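Local atomic coordinates of CocE/NonD family hydrolase (Staphylococcus aureus subsp. aureus COL, PDB entry 3III), a protein that probably hydrolyses ester or amide bonds as an alpha/beta-hydrolase of the CocE/NonD family, its natural substrate not being established. Residues 39-43 against 77-81; 50-55 against 126-132; 70-74 against 146-150; 138-144 against 177-181. One frame throughout, in Å; residues are numbered along the deposited sequence.

Interaction 1. Residues 39-43 against 77-81; sequences IMEKD and GKDNK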
loop_
_atom_site.group_PDB
_atom_site.type_symbol
_atom_site.label_atom_id
_atom_site.label_comp_id
_atom_site.label_asym_id
_atom_site.label_seq_id
_atom_site.Cartn_x
_atom_site.Cartn_y
_atom_site.Cartn_z
ATOM N N ILE A 39 -22.253 0.524 24.082
ATOM C CA ILE A 39 -21.360 0.006 25.094
ATOM C C ILE A 39 -19.933 -0.042 24.573
ATOM O O ILE A 39 -19.679 -0.429 23.441
ATOM C CB ILE A 39 -21.808 -1.387 25.542
ATOM C CG1 ILE A 39 -23.062 -1.273 26.409
ATOM C CG2 ILE A 39 -20.673 -2.123 26.249
ATOM C CD1 ILE A 39 -23.717 -2.637 26.741
HETATM N N MSE A 40 -18.986 0.408 25.389
HETATM C CA MSE A 40 -17.579 0.149 25.161
HETATM C C MSE A 40 -16.995 -0.609 26.369
HETATM O O MSE A 40 -17.043 -0.122 27.537
HETATM C CB MSE A 40 -16.827 1.463 24.935
HETATM C CG MSE A 40 -15.338 1.244 24.638
HETATM SE SE MSE A 40 -14.325 2.888 24.973
HETATM C CE MSE A 40 -12.565 2.265 24.314
ATOM N N GLU A 41 -16.482 -1.799 26.102
ATOM C CA GLU A 41 -15.718 -2.561 27.081
ATOM C C GLU A 41 -14.282 -2.229 26.808
ATOM O O GLU A 41 -13.778 -2.430 25.695
ATOM C CB GLU A 41 -15.956 -4.084 26.943
ATOM C CG GLU A 41 -17.402 -4.462 27.004
ATOM C CD GLU A 41 -17.674 -5.987 27.130
ATOM O OE1 GLU A 41 -16.776 -6.757 27.565
ATOM O OE2 GLU A 41 -18.821 -6.370 26.813
ATOM N N LYS A 42 -13.641 -1.611 27.783
ATOM C CA LYS A 42 -12.285 -1.179 27.624
ATOM C C LYS A 42 -11.324 -2.091 28.390
ATOM O O LYS A 42 -11.558 -2.435 29.578
ATOM C CB LYS A 42 -12.149 0.256 28.109
ATOM C CG LYS A 42 -10.776 0.821 27.939
ATOM C CD LYS A 42 -10.697 2.274 28.329
ATOM C CE LYS A 42 -9.240 2.701 28.232
ATOM N NZ LYS A 42 -9.099 4.129 28.486
ATOM N N ASP A 43 -10.220 -2.418 27.730
ATOM C CA ASP A 43 -9.173 -3.249 28.324
ATOM C C ASP A 43 -9.551 -4.678 28.638
ATOM O O ASP A 43 -8.953 -5.249 29.528
ATOM C CB ASP A 43 -8.587 -2.643 29.605
ATOM C CG ASP A 43 -7.705 -1.440 29.338
ATOM O OD1 ASP A 43 -7.171 -1.283 28.201
ATOM O OD2 ASP A 43 -7.504 -0.658 30.300
ATOM N N GLY A 77 -1.396 1.315 19.169
ATOM C CA GLY A 77 -2.137 1.835 20.298
ATOM C C GLY A 77 -3.628 1.738 20.021
ATOM O O GLY A 77 -4.129 2.393 19.119
ATOM N N LYS A 78 -4.333 0.908 20.802
ATOM C CA LYS A 78 -5.785 0.720 20.657
ATOM C C LYS A 78 -6.613 1.902 21.218
ATOM O O LYS A 78 -7.824 2.007 20.881
ATOM C CB LYS A 78 -6.231 -0.574 21.313
ATOM C CG LYS A 78 -6.186 -0.562 22.859
ATOM C CD LYS A 78 -6.839 -1.818 23.447
ATOM C CE LYS A 78 -6.835 -1.855 24.952
ATOM N NZ LYS A 78 -7.580 -0.702 25.569
ATOM N N ASP A 79 -6.019 2.733 22.066
ATOM C CA ASP A 79 -6.729 3.848 22.651
ATOM C C ASP A 79 -6.278 5.193 22.123
ATOM O O ASP A 79 -6.548 6.220 22.722
ATOM C CB ASP A 79 -6.577 3.778 24.164
ATOM C CG ASP A 79 -7.221 2.561 24.703
ATOM O OD1 ASP A 79 -8.412 2.423 24.449
ATOM O OD2 ASP A 79 -6.549 1.724 25.321
ATOM N N ASN A 80 -5.593 5.200 21.000
ATOM C CA ASN A 80 -5.201 6.471 20.398
ATOM C C ASN A 80 -6.405 7.353 20.057
ATOM O O ASN A 80 -7.342 6.934 19.347
ATOM C CB ASN A 80 -4.320 6.248 19.160
ATOM C CG ASN A 80 -2.984 5.553 19.490
ATOM O OD1 ASN A 80 -2.633 5.253 20.668
ATOM N ND2 ASN A 80 -2.223 5.307 18.443
ATOM N N LYS A 81 -6.408 8.552 20.635
ATOM C CA LYS A 81 -7.311 9.594 20.197
ATOM C C LYS A 81 -6.752 10.140 18.850
ATOM O O LYS A 81 -5.583 10.553 18.775
ATOM C CB LYS A 81 -7.467 10.708 21.272
ATOM C CG LYS A 81 -8.661 11.620 21.024
ATOM C CD LYS A 81 -8.860 12.609 22.166
ATOM C CE LYS A 81 -9.857 13.706 21.787
ATOM N NZ LYS A 81 -9.360 14.497 20.609
#
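Start at G77, whose backbone angles would jam a side chain against the preceding carbonyl; it brings the chain round to the two residues that do the work. K78 reaches out from the loop to put NZ between two carboxylates: 2.7 Å from D43 OD1 and 2.6 Å from D79 OD2, a salt bridge in each direction. That ammonium is what lets D43 OD1 and D79 OD2 sit only 4.2 Å apart. D43 OD1 also takes a salt bridge from K130. Next comes D79, which touches the strand with its other oxygen: OD1 lies 3.9 Å from K42 CE and 4.2 Å from CE of selenomethionine M40, and accepts a hydrogen bond from N57. K42 NZ stays too far from D79 for a salt bridge and binds the V19 carbonyl instead. The arrangement ties the loop between strand 67-74 and helix 87-90 to strand 36-47, which runs between strands 22-30 and 53-60 of the large mixed sheet.

Interaction 2. Residues 50-55 against 126-132; sequences DGEKLY and RGSDKSK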
loop_
_atom_site.group_PDB
_atom_site.type_symbol
_atom_site.label_atom_id
_atom_site.label_comp_id
_atom_site.label_asym_id
_atom_site.label_seq_id
_atom_site.Cartn_x
_atom_site.Cartn_y
_atom_site.Cartn_z
ATOM N N ASP A 50 0.450 -19.385 24.408
ATOM C CA ASP A 50 1.587 -19.346 25.338
ATOM C C ASP A 50 1.341 -18.631 26.679
ATOM O O ASP A 50 2.266 -18.525 27.486
ATOM C CB ASP A 50 2.836 -18.779 24.670
ATOM C CG ASP A 50 2.760 -17.290 24.422
ATOM O OD1 ASP A 50 1.741 -16.633 24.685
ATOM O OD2 ASP A 50 3.761 -16.761 23.938
ATOM N N GLY A 51 0.109 -18.170 26.915
ATOM C CA GLY A 51 -0.249 -17.450 28.144
ATOM C C GLY A 51 -0.179 -15.941 28.011
ATOM O O GLY A 51 -0.665 -15.240 28.858
ATOM N N GLU A 52 0.415 -15.412 26.954
ATOM C CA GLU A 52 0.445 -13.961 26.779
ATOM C C GLU A 52 -0.975 -13.397 26.672
ATOM O O GLU A 52 -1.851 -13.966 25.981
ATOM C CB GLU A 52 1.262 -13.555 25.554
ATOM C CG GLU A 52 1.386 -11.982 25.342
ATOM C CD GLU A 52 2.481 -11.361 26.233
ATOM O OE1 GLU A 52 3.143 -12.109 26.985
ATOM O OE2 GLU A 52 2.691 -10.143 26.152
ATOM N N LYS A 53 -1.190 -12.257 27.331
ATOM C CA LYS A 53 -2.445 -11.536 27.193
ATOM C C LYS A 53 -2.382 -10.430 26.156
ATOM O O LYS A 53 -1.464 -9.649 26.155
ATOM C CB LYS A 53 -2.879 -11.003 28.561
ATOM C CG LYS A 53 -3.557 -12.121 29.414
ATOM C CD LYS A 53 -3.875 -11.605 30.785
ATOM C CE LYS A 53 -4.682 -12.613 31.594
ATOM N NZ LYS A 53 -4.537 -12.320 33.058
ATOM N N LEU A 54 -3.364 -10.370 25.271
ATOM C CA LEU A 54 -3.527 -9.248 24.355
ATOM C C LEU A 54 -4.708 -8.423 24.838
ATOM O O LEU A 54 -5.733 -8.992 25.312
ATOM C CB LEU A 54 -3.797 -9.715 22.922
ATOM C CG LEU A 54 -2.592 -9.781 21.997
ATOM C CD1 LEU A 54 -1.416 -10.511 22.612
ATOM C CD2 LEU A 54 -2.992 -10.321 20.640
ATOM N N TYR A 55 -4.564 -7.118 24.731
ATOM C CA TYR A 55 -5.554 -6.160 25.193
ATOM C C TYR A 55 -6.406 -5.623 24.078
ATOM O O TYR A 55 -5.918 -5.302 23.002
ATOM C CB TYR A 55 -4.904 -5.024 26.000
ATOM C CG TYR A 55 -4.288 -5.576 27.273
ATOM C CD1 TYR A 55 -4.948 -5.477 28.493
ATOM C CD2 TYR A 55 -3.057 -6.215 27.234
ATOM C CE1 TYR A 55 -4.389 -6.041 29.654
ATOM C CE2 TYR A 55 -2.521 -6.781 28.348
ATOM C CZ TYR A 55 -3.183 -6.688 29.553
ATOM O OH TYR A 55 -2.594 -7.202 30.659
ATOM N N ARG A 126 0.420 -8.246 20.160
ATOM C CA ARG A 126 1.506 -8.545 21.099
ATOM C C ARG A 126 2.591 -7.470 20.998
ATOM O O ARG A 126 2.990 -7.052 19.903
ATOM C CB ARG A 126 2.117 -9.892 20.797
ATOM C CG ARG A 126 3.105 -10.378 21.841
ATOM C CD ARG A 126 3.770 -11.684 21.421
ATOM N NE ARG A 126 2.824 -12.788 21.299
ATOM C CZ ARG A 126 2.791 -13.866 22.075
ATOM N NH1 ARG A 126 3.673 -14.038 23.061
ATOM N NH2 ARG A 126 1.881 -14.810 21.857
ATOM N N GLY A 127 3.092 -7.082 22.172
ATOM C CA GLY A 127 4.117 -6.038 22.298
ATOM C C GLY A 127 3.601 -4.608 22.420
ATOM O O GLY A 127 4.384 -3.680 22.693
ATOM N N SER A 128 2.302 -4.425 22.183
ATOM C CA SER A 128 1.666 -3.135 22.258
ATOM C C SER A 128 0.642 -3.104 23.383
ATOM O O SER A 128 0.130 -4.125 23.838
ATOM C CB SER A 128 1.012 -2.761 20.913
ATOM O OG SER A 128 -0.177 -3.523 20.695
ATOM N N ASP A 129 0.375 -1.891 23.827
ATOM C CA ASP A 129 -0.482 -1.615 24.967
ATOM C C ASP A 129 0.122 -2.262 26.216
ATOM O O ASP A 129 1.325 -2.140 26.440
ATOM C CB ASP A 129 -1.931 -2.014 24.710
ATOM C CG ASP A 129 -2.869 -1.356 25.674
ATOM O OD1 ASP A 129 -3.048 -0.124 25.571
ATOM O OD2 ASP A 129 -3.393 -2.042 26.573
ATOM N N LYS A 130 -0.674 -2.970 26.997
ATOM C CA LYS A 130 -0.168 -3.542 28.248
ATOM C C LYS A 130 0.603 -4.848 28.000
ATOM O O LYS A 130 1.213 -5.384 28.920
ATOM C CB LYS A 130 -1.315 -3.649 29.272
ATOM C CG LYS A 130 -1.753 -2.198 29.677
ATOM C CD LYS A 130 -2.937 -2.109 30.581
ATOM C CE LYS A 130 -4.214 -2.199 29.796
ATOM N NZ LYS A 130 -4.348 -1.097 28.748
ATOM N N SER A 131 0.633 -5.329 26.756
ATOM C CA SER A 131 1.498 -6.451 26.421
ATOM C C SER A 131 2.917 -5.955 26.239
ATOM O O SER A 131 3.176 -5.091 25.403
ATOM C CB SER A 131 1.070 -7.160 25.130
ATOM O OG SER A 131 2.051 -8.121 24.757
ATOM N N LYS A 132 3.846 -6.537 26.985
ATOM C CA LYS A 132 5.268 -6.234 26.822
ATOM C C LYS A 132 5.987 -7.448 26.226
ATOM O O LYS A 132 7.189 -7.627 26.429
ATOM C CB LYS A 132 5.936 -5.798 28.153
ATOM C CG LYS A 132 5.315 -4.602 28.845
ATOM C CD LYS A 132 5.178 -3.378 27.915
ATOM C CE LYS A 132 4.008 -2.431 28.302
ATOM N NZ LYS A 132 4.008 -1.181 27.393
HETATM O O HOH W 1 1.083 -17.993 21.924
HETATM O O HOH W 2 3.539 -8.916 28.674
HETATM O O HOH W 3 -1.945 -6.037 23.809
#
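A loop carrying an Asx turn, at the entry to one strand, packs on a loop carrying a type II' beta turn, after another. In the first, D50 OD1 accepts from E52 N at 2.9 Å; in the second, S131 N bonds back to S128 O at 3.2 Å, with D129 at the positive phi this turn needs. D50 doubles as the salt-bridge partner of R126: NH1 gives OD2 a hydrogen bond of 2.9 Å near the guanidinium plane, and NH2 adds weak bonds of 3.4 Å to both OD1 and OD2. E52 CB packs over a face of the same guanidinium, 3.5 Å from R126 NH1, while R126 NE is held by D145. Further along, S131 OG donates to E52 OE2 at 2.5 Å and accepts from G127 N at 3.0 Å, so one hydroxyl braces its own loop and links it to the strand entry. At the far end K130 CB lies 3.6 Å from the centroid of the Y55 ring, over its face, a CH-pi contact, and one water spans Y55 N and S128 O. L54 is buried, with CD1 4.0 Å from R126 CB. Strand 53-60 sits beside strand 119-124, pairing through Y55 and A124, and the loop runs on towards helix 140-154, whose D145 and V149 touch L54.

Interaction 3. Residues 70-74 against 146-150; sequences VMSAD and YYEVI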
loop_
_atom_site.group_PDB
_atom_site.type_symbol
_atom_site.label_atom_id
_atom_site.label_comp_id
_atom_site.label_asym_id
_atom_site.label_seq_id
_atom_site.Cartn_x
_atom_site.Cartn_y
_atom_site.Cartn_z
ATOM N N VAL A 70 -16.785 -6.599 13.254
ATOM C CA VAL A 70 -15.763 -5.917 12.480
ATOM C C VAL A 70 -14.536 -5.805 13.382
ATOM O O VAL A 70 -14.650 -5.373 14.526
ATOM C CB VAL A 70 -16.203 -4.507 12.052
ATOM C CG1 VAL A 70 -15.048 -3.787 11.281
ATOM C CG2 VAL A 70 -17.523 -4.562 11.178
HETATM N N MSE A 71 -13.372 -6.244 12.902
HETATM C CA MSE A 71 -12.149 -6.245 13.730
HETATM C C MSE A 71 -10.983 -5.613 13.013
HETATM O O MSE A 71 -10.912 -5.685 11.771
HETATM C CB MSE A 71 -11.762 -7.678 14.066
HETATM C CG MSE A 71 -10.619 -7.765 15.098
HETATM SE SE MSE A 71 -10.335 -9.672 15.603
HETATM C CE MSE A 71 -12.038 -9.974 16.548
ATOM N N SER A 72 -10.135 -4.891 13.757
ATOM C CA SER A 72 -8.841 -4.483 13.251
ATOM C C SER A 72 -7.789 -4.702 14.323
ATOM O O SER A 72 -8.071 -4.704 15.575
ATOM C CB SER A 72 -8.832 -3.024 12.768
ATOM O OG SER A 72 -8.837 -2.133 13.872
ATOM N N ALA A 73 -6.540 -4.855 13.868
ATOM C CA ALA A 73 -5.419 -5.097 14.798
ATOM C C ALA A 73 -4.100 -4.480 14.314
ATOM O O ALA A 73 -3.725 -4.577 13.151
ATOM C CB ALA A 73 -5.254 -6.565 15.050
ATOM N N ASP A 74 -3.367 -3.882 15.260
ATOM C CA ASP A 74 -2.099 -3.270 15.008
ATOM C C ASP A 74 -1.332 -3.131 16.327
ATOM O O ASP A 74 -1.772 -3.571 17.378
ATOM C CB ASP A 74 -2.317 -1.890 14.355
ATOM C CG ASP A 74 -3.169 -1.018 15.182
ATOM O OD1 ASP A 74 -2.684 -0.560 16.228
ATOM O OD2 ASP A 74 -4.357 -0.881 14.840
ATOM N N TYR A 146 -3.330 -12.848 16.067
ATOM C CA TYR A 146 -4.542 -12.300 15.431
ATOM C C TYR A 146 -5.588 -13.405 15.188
ATOM O O TYR A 146 -6.771 -13.268 15.533
ATOM C CB TYR A 146 -4.138 -11.595 14.120
ATOM C CG TYR A 146 -5.108 -10.535 13.551
ATOM C CD1 TYR A 146 -4.713 -9.730 12.491
ATOM C CD2 TYR A 146 -6.427 -10.399 13.992
ATOM C CE1 TYR A 146 -5.560 -8.780 11.950
ATOM C CE2 TYR A 146 -7.287 -9.450 13.439
ATOM C CZ TYR A 146 -6.834 -8.642 12.417
ATOM O OH TYR A 146 -7.634 -7.677 11.867
ATOM N N TYR A 147 -5.137 -14.541 14.683
ATOM C CA TYR A 147 -6.007 -15.668 14.497
ATOM C C TYR A 147 -6.701 -16.061 15.801
ATOM O O TYR A 147 -7.924 -16.297 15.797
ATOM C CB TYR A 147 -5.190 -16.824 13.971
ATOM C CG TYR A 147 -5.861 -18.158 13.675
ATOM C CD1 TYR A 147 -6.422 -18.969 14.680
ATOM C CD2 TYR A 147 -5.774 -18.689 12.404
ATOM C CE1 TYR A 147 -6.934 -20.243 14.374
ATOM C CE2 TYR A 147 -6.301 -19.950 12.100
ATOM C CZ TYR A 147 -6.862 -20.709 13.068
ATOM O OH TYR A 147 -7.355 -21.948 12.718
ATOM N N GLU A 148 -5.940 -16.134 16.904
ATOM C CA GLU A 148 -6.573 -16.465 18.190
ATOM C C GLU A 148 -7.691 -15.469 18.595
ATOM O O GLU A 148 -8.762 -15.879 19.148
ATOM C CB GLU A 148 -5.533 -16.637 19.318
ATOM C CG GLU A 148 -4.573 -17.801 19.143
ATOM C CD GLU A 148 -3.970 -18.308 20.453
ATOM O OE1 GLU A 148 -4.778 -18.751 21.284
ATOM O OE2 GLU A 148 -2.720 -18.267 20.634
ATOM N N VAL A 149 -7.479 -14.187 18.330
ATOM C CA VAL A 149 -8.443 -13.188 18.711
ATOM C C VAL A 149 -9.715 -13.307 17.836
ATOM O O VAL A 149 -10.847 -13.132 18.351
ATOM C CB VAL A 149 -7.850 -11.740 18.718
ATOM C CG1 VAL A 149 -8.896 -10.732 19.191
ATOM C CG2 VAL A 149 -6.561 -11.671 19.652
ATOM N N ILE A 150 -9.543 -13.602 16.540
ATOM C CA ILE A 150 -10.678 -13.833 15.632
ATOM C C ILE A 150 -11.533 -14.958 16.146
ATOM O O ILE A 150 -12.750 -14.822 16.250
ATOM C CB ILE A 150 -10.217 -14.114 14.158
ATOM C CG1 ILE A 150 -9.623 -12.840 13.573
ATOM C CG2 ILE A 150 -11.357 -14.682 13.327
ATOM C CD1 ILE A 150 -8.846 -13.035 12.288
HETATM O O HOH W 4 -6.264 -5.513 11.001
#
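Selenomethionine M71 and the tyrosine Y146 carry most of this contact, with A73 beside them. M71 points from the strand to the helix, and its SE atom lies 3.7 Å from Y146 CE2, 4.0 Å from V149 CG1 and 3.8 Å from I150 CG1. It meets the Y146 ring at the edge, 5.1 Å from the centroid and close to the ring plane: a Met-aromatic contact. A73, two residues on and so on the same side of the strand, takes the face of that ring. Its CB stands 3.7 Å from the centroid and 12° off the normal, a CH-pi contact. Y146 is therefore met at edge and face by successive inward-facing residues of one strand. Its hydroxyl is not left dry in the core: a water 2.7 Å from Y146 OH also accepts from A73 N at 3.0 Å. The strand and helix segments run nearly antiparallel, at 156°, with their axes 10.2 Å apart at closest approach. Strand 67-74 lies between strands 119-124 and 162-168, all three parallel, and helix 140-154 links strand 119-124 to strand 162-168 across it, as the helix of a beta-alpha-beta crossover; T174 of helix 170-179 bonds the A73 carbonyl and touches Y146.

Interaction 4. Residues 138-144 against 177-181; sequences WSKREAE and WVASL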
loop_
_atom_site.group_PDB
_atom_site.type_symbol
_atom_site.label_atom_id
_atom_site.label_comp_id
_atom_site.label_asym_id
_atom_site.label_seq_id
_atom_site.Cartn_x
_atom_site.Cartn_y
_atom_site.Cartn_z
ATOM N N TRP A 138 4.304 -7.595 11.210
ATOM C CA TRP A 138 4.104 -8.128 9.860
ATOM C C TRP A 138 4.849 -9.448 9.727
ATOM O O TRP A 138 5.622 -9.665 8.781
ATOM C CB TRP A 138 4.518 -7.064 8.817
ATOM C CG TRP A 138 3.777 -5.794 8.932
ATOM C CD1 TRP A 138 2.610 -5.601 9.630
ATOM C CD2 TRP A 138 4.084 -4.515 8.336
ATOM N NE1 TRP A 138 2.198 -4.320 9.512
ATOM C CE2 TRP A 138 3.075 -3.627 8.719
ATOM C CE3 TRP A 138 5.109 -4.039 7.510
ATOM C CZ2 TRP A 138 3.046 -2.283 8.308
ATOM C CZ3 TRP A 138 5.070 -2.682 7.081
ATOM C CH2 TRP A 138 4.065 -1.829 7.498
ATOM N N SER A 139 4.591 -10.341 10.699
ATOM C CA SER A 139 5.177 -11.642 10.771
ATOM C C SER A 139 4.106 -12.710 10.943
ATOM O O SER A 139 2.983 -12.429 11.309
ATOM C CB SER A 139 6.136 -11.705 11.966
ATOM O OG SER A 139 5.430 -11.515 13.213
ATOM N N LYS A 140 4.496 -13.956 10.789
ATOM C CA LYS A 140 3.591 -15.037 11.001
ATOM C C LYS A 140 3.210 -15.161 12.477
ATOM O O LYS A 140 2.064 -15.427 12.773
ATOM C CB LYS A 140 4.201 -16.357 10.556
ATOM C CG LYS A 140 3.171 -17.520 10.670
ATOM C CD LYS A 140 3.730 -18.748 10.029
ATOM C CE LYS A 140 2.776 -19.889 10.102
ATOM N NZ LYS A 140 3.309 -21.076 9.498
ATOM N N ARG A 141 4.166 -15.001 13.379
ATOM C CA ARG A 141 3.871 -15.037 14.818
ATOM C C ARG A 141 2.838 -13.963 15.207
ATOM O O ARG A 141 1.965 -14.185 16.015
ATOM C CB ARG A 141 5.146 -14.939 15.668
ATOM C CG ARG A 141 5.921 -13.600 15.652
ATOM C CD ARG A 141 7.097 -13.731 16.708
ATOM N NE ARG A 141 6.487 -13.866 18.033
ATOM C CZ ARG A 141 7.149 -14.239 19.133
ATOM N NH1 ARG A 141 8.437 -14.475 19.099
ATOM N NH2 ARG A 141 6.503 -14.366 20.275
ATOM N N GLU A 142 2.871 -12.821 14.566
ATOM C CA GLU A 142 1.863 -11.803 14.836
ATOM C C GLU A 142 0.494 -12.247 14.249
ATOM O O GLU A 142 -0.545 -12.089 14.877
ATOM C CB GLU A 142 2.286 -10.469 14.214
ATOM C CG GLU A 142 1.334 -9.345 14.430
ATOM C CD GLU A 142 1.816 -7.984 13.869
ATOM O OE1 GLU A 142 2.037 -7.066 14.686
ATOM O OE2 GLU A 142 1.885 -7.810 12.627
ATOM N N ALA A 143 0.510 -12.749 13.026
ATOM C CA ALA A 143 -0.655 -13.369 12.428
ATOM C C ALA A 143 -1.308 -14.480 13.313
ATOM O O ALA A 143 -2.573 -14.614 13.374
ATOM C CB ALA A 143 -0.254 -13.928 11.067
ATOM N N GLU A 144 -0.485 -15.315 13.937
ATOM C CA GLU A 144 -1.008 -16.391 14.809
ATOM C C GLU A 144 -1.784 -15.831 16.004
ATOM O O GLU A 144 -2.839 -16.388 16.401
ATOM C CB GLU A 144 0.102 -17.355 15.226
ATOM C CG GLU A 144 0.547 -18.216 14.034
ATOM C CD GLU A 144 1.637 -19.194 14.379
ATOM O OE1 GLU A 144 1.808 -19.467 15.594
ATOM O OE2 GLU A 144 2.288 -19.716 13.433
ATOM N N TRP A 177 -1.760 -11.128 6.267
ATOM C CA TRP A 177 -1.140 -12.126 7.145
ATOM C C TRP A 177 -2.133 -13.141 7.787
ATOM O O TRP A 177 -2.003 -14.355 7.578
ATOM C CB TRP A 177 -0.234 -11.455 8.211
ATOM C CG TRP A 177 1.201 -11.386 7.719
ATOM C CD1 TRP A 177 1.899 -10.272 7.345
ATOM C CD2 TRP A 177 2.094 -12.496 7.527
ATOM N NE1 TRP A 177 3.145 -10.619 6.949
ATOM C CE2 TRP A 177 3.298 -11.975 7.034
ATOM C CE3 TRP A 177 1.982 -13.875 7.701
ATOM C CZ2 TRP A 177 4.384 -12.792 6.725
ATOM C CZ3 TRP A 177 3.059 -14.683 7.412
ATOM C CH2 TRP A 177 4.243 -14.150 6.939
ATOM N N VAL A 178 -3.094 -12.655 8.563
ATOM C CA VAL A 178 -3.973 -13.614 9.297
ATOM C C VAL A 178 -4.820 -14.444 8.316
ATOM O O VAL A 178 -5.057 -15.636 8.519
ATOM C CB VAL A 178 -4.817 -12.902 10.383
ATOM C CG1 VAL A 178 -6.001 -12.101 9.782
ATOM C CG2 VAL A 178 -5.283 -13.887 11.428
ATOM N N ALA A 179 -5.229 -13.838 7.209
ATOM C CA ALA A 179 -6.038 -14.552 6.211
ATOM C C ALA A 179 -5.257 -15.717 5.579
ATOM O O ALA A 179 -5.865 -16.736 5.177
ATOM C CB ALA A 179 -6.590 -13.610 5.117
ATOM N N SER A 180 -3.925 -15.598 5.519
ATOM C CA SER A 180 -3.107 -16.692 4.976
ATOM C C SER A 180 -3.168 -17.971 5.874
ATOM O O SER A 180 -2.817 -19.075 5.446
ATOM C CB SER A 180 -1.647 -16.240 4.744
ATOM O OG SER A 180 -0.917 -16.175 5.966
ATOM N N LEU A 181 -3.578 -17.795 7.128
ATOM C CA LEU A 181 -3.776 -18.898 8.057
ATOM C C LEU A 181 -5.222 -19.505 8.032
ATOM O O LEU A 181 -5.465 -20.466 8.705
ATOM C CB LEU A 181 -3.435 -18.416 9.475
ATOM C CG LEU A 181 -2.048 -17.812 9.735
ATOM C CD1 LEU A 181 -1.948 -17.293 11.173
ATOM C CD2 LEU A 181 -0.935 -18.874 9.396
HETATM O O HOH W 5 5.306 -8.888 6.063
#
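This is buried helix-to-helix packing: the start of helix 140-154 lies against the end of helix 170-179, beside the central sheet. Small A143 makes the close approach possible, its CA 4.6 Å from that of V178. A143 CB reaches W177 CB and L181 CD1, each at 3.8 Å, and A143 O touches V178 CG2 at 3.4 Å. The W177 indole lies with one face over the K140 and S139 backbone, its CZ3 3.6 Å from K140 CA. A water links W138 O, at 2.8 Å, to W177 NE1, at 2.9 Å. S139 is the N-cap, with OG accepting from E142 N at 3.2 Å and also hydrogen-bonded to the S136 carbonyl; E142 OE2 accepts from W138 N at 2.8 Å, tying the residue before the N-cap to the helix's first turn. The W138 side chain, stacked on W217, is about 6 Å from a bound palmitic acid. Two neighbouring helices packed on a mainly parallel sheet suit the alpha/beta-hydrolase fold, in which the turn between strand 162-168 and helix 170-179 is probably the nucleophile elbow.

How the interactions relate
The four contacts run from edge to core. Interactions 1 and 2 fasten loops near the antiparallel strands 22-30, 36-47 and 53-60 at one end of the sheet, partly buried and at the surface respectively, and rely largely on charged and polar groups, with a CH-pi contact in interaction 2; the D43-K130 salt bridge joins them into one network. Interactions 3 and 4 are buried, mostly apolar, and use the same helix 140-154: one packs it on strand 67-74, the other on helix 170-179, with V178 reaching Y146, Y147 and I150. In these two, polar groups meet across the segments mainly through single waters. L54 against V149 passes from interaction 2 into interaction 3, while loop 77-81 closely follows strand 70-74.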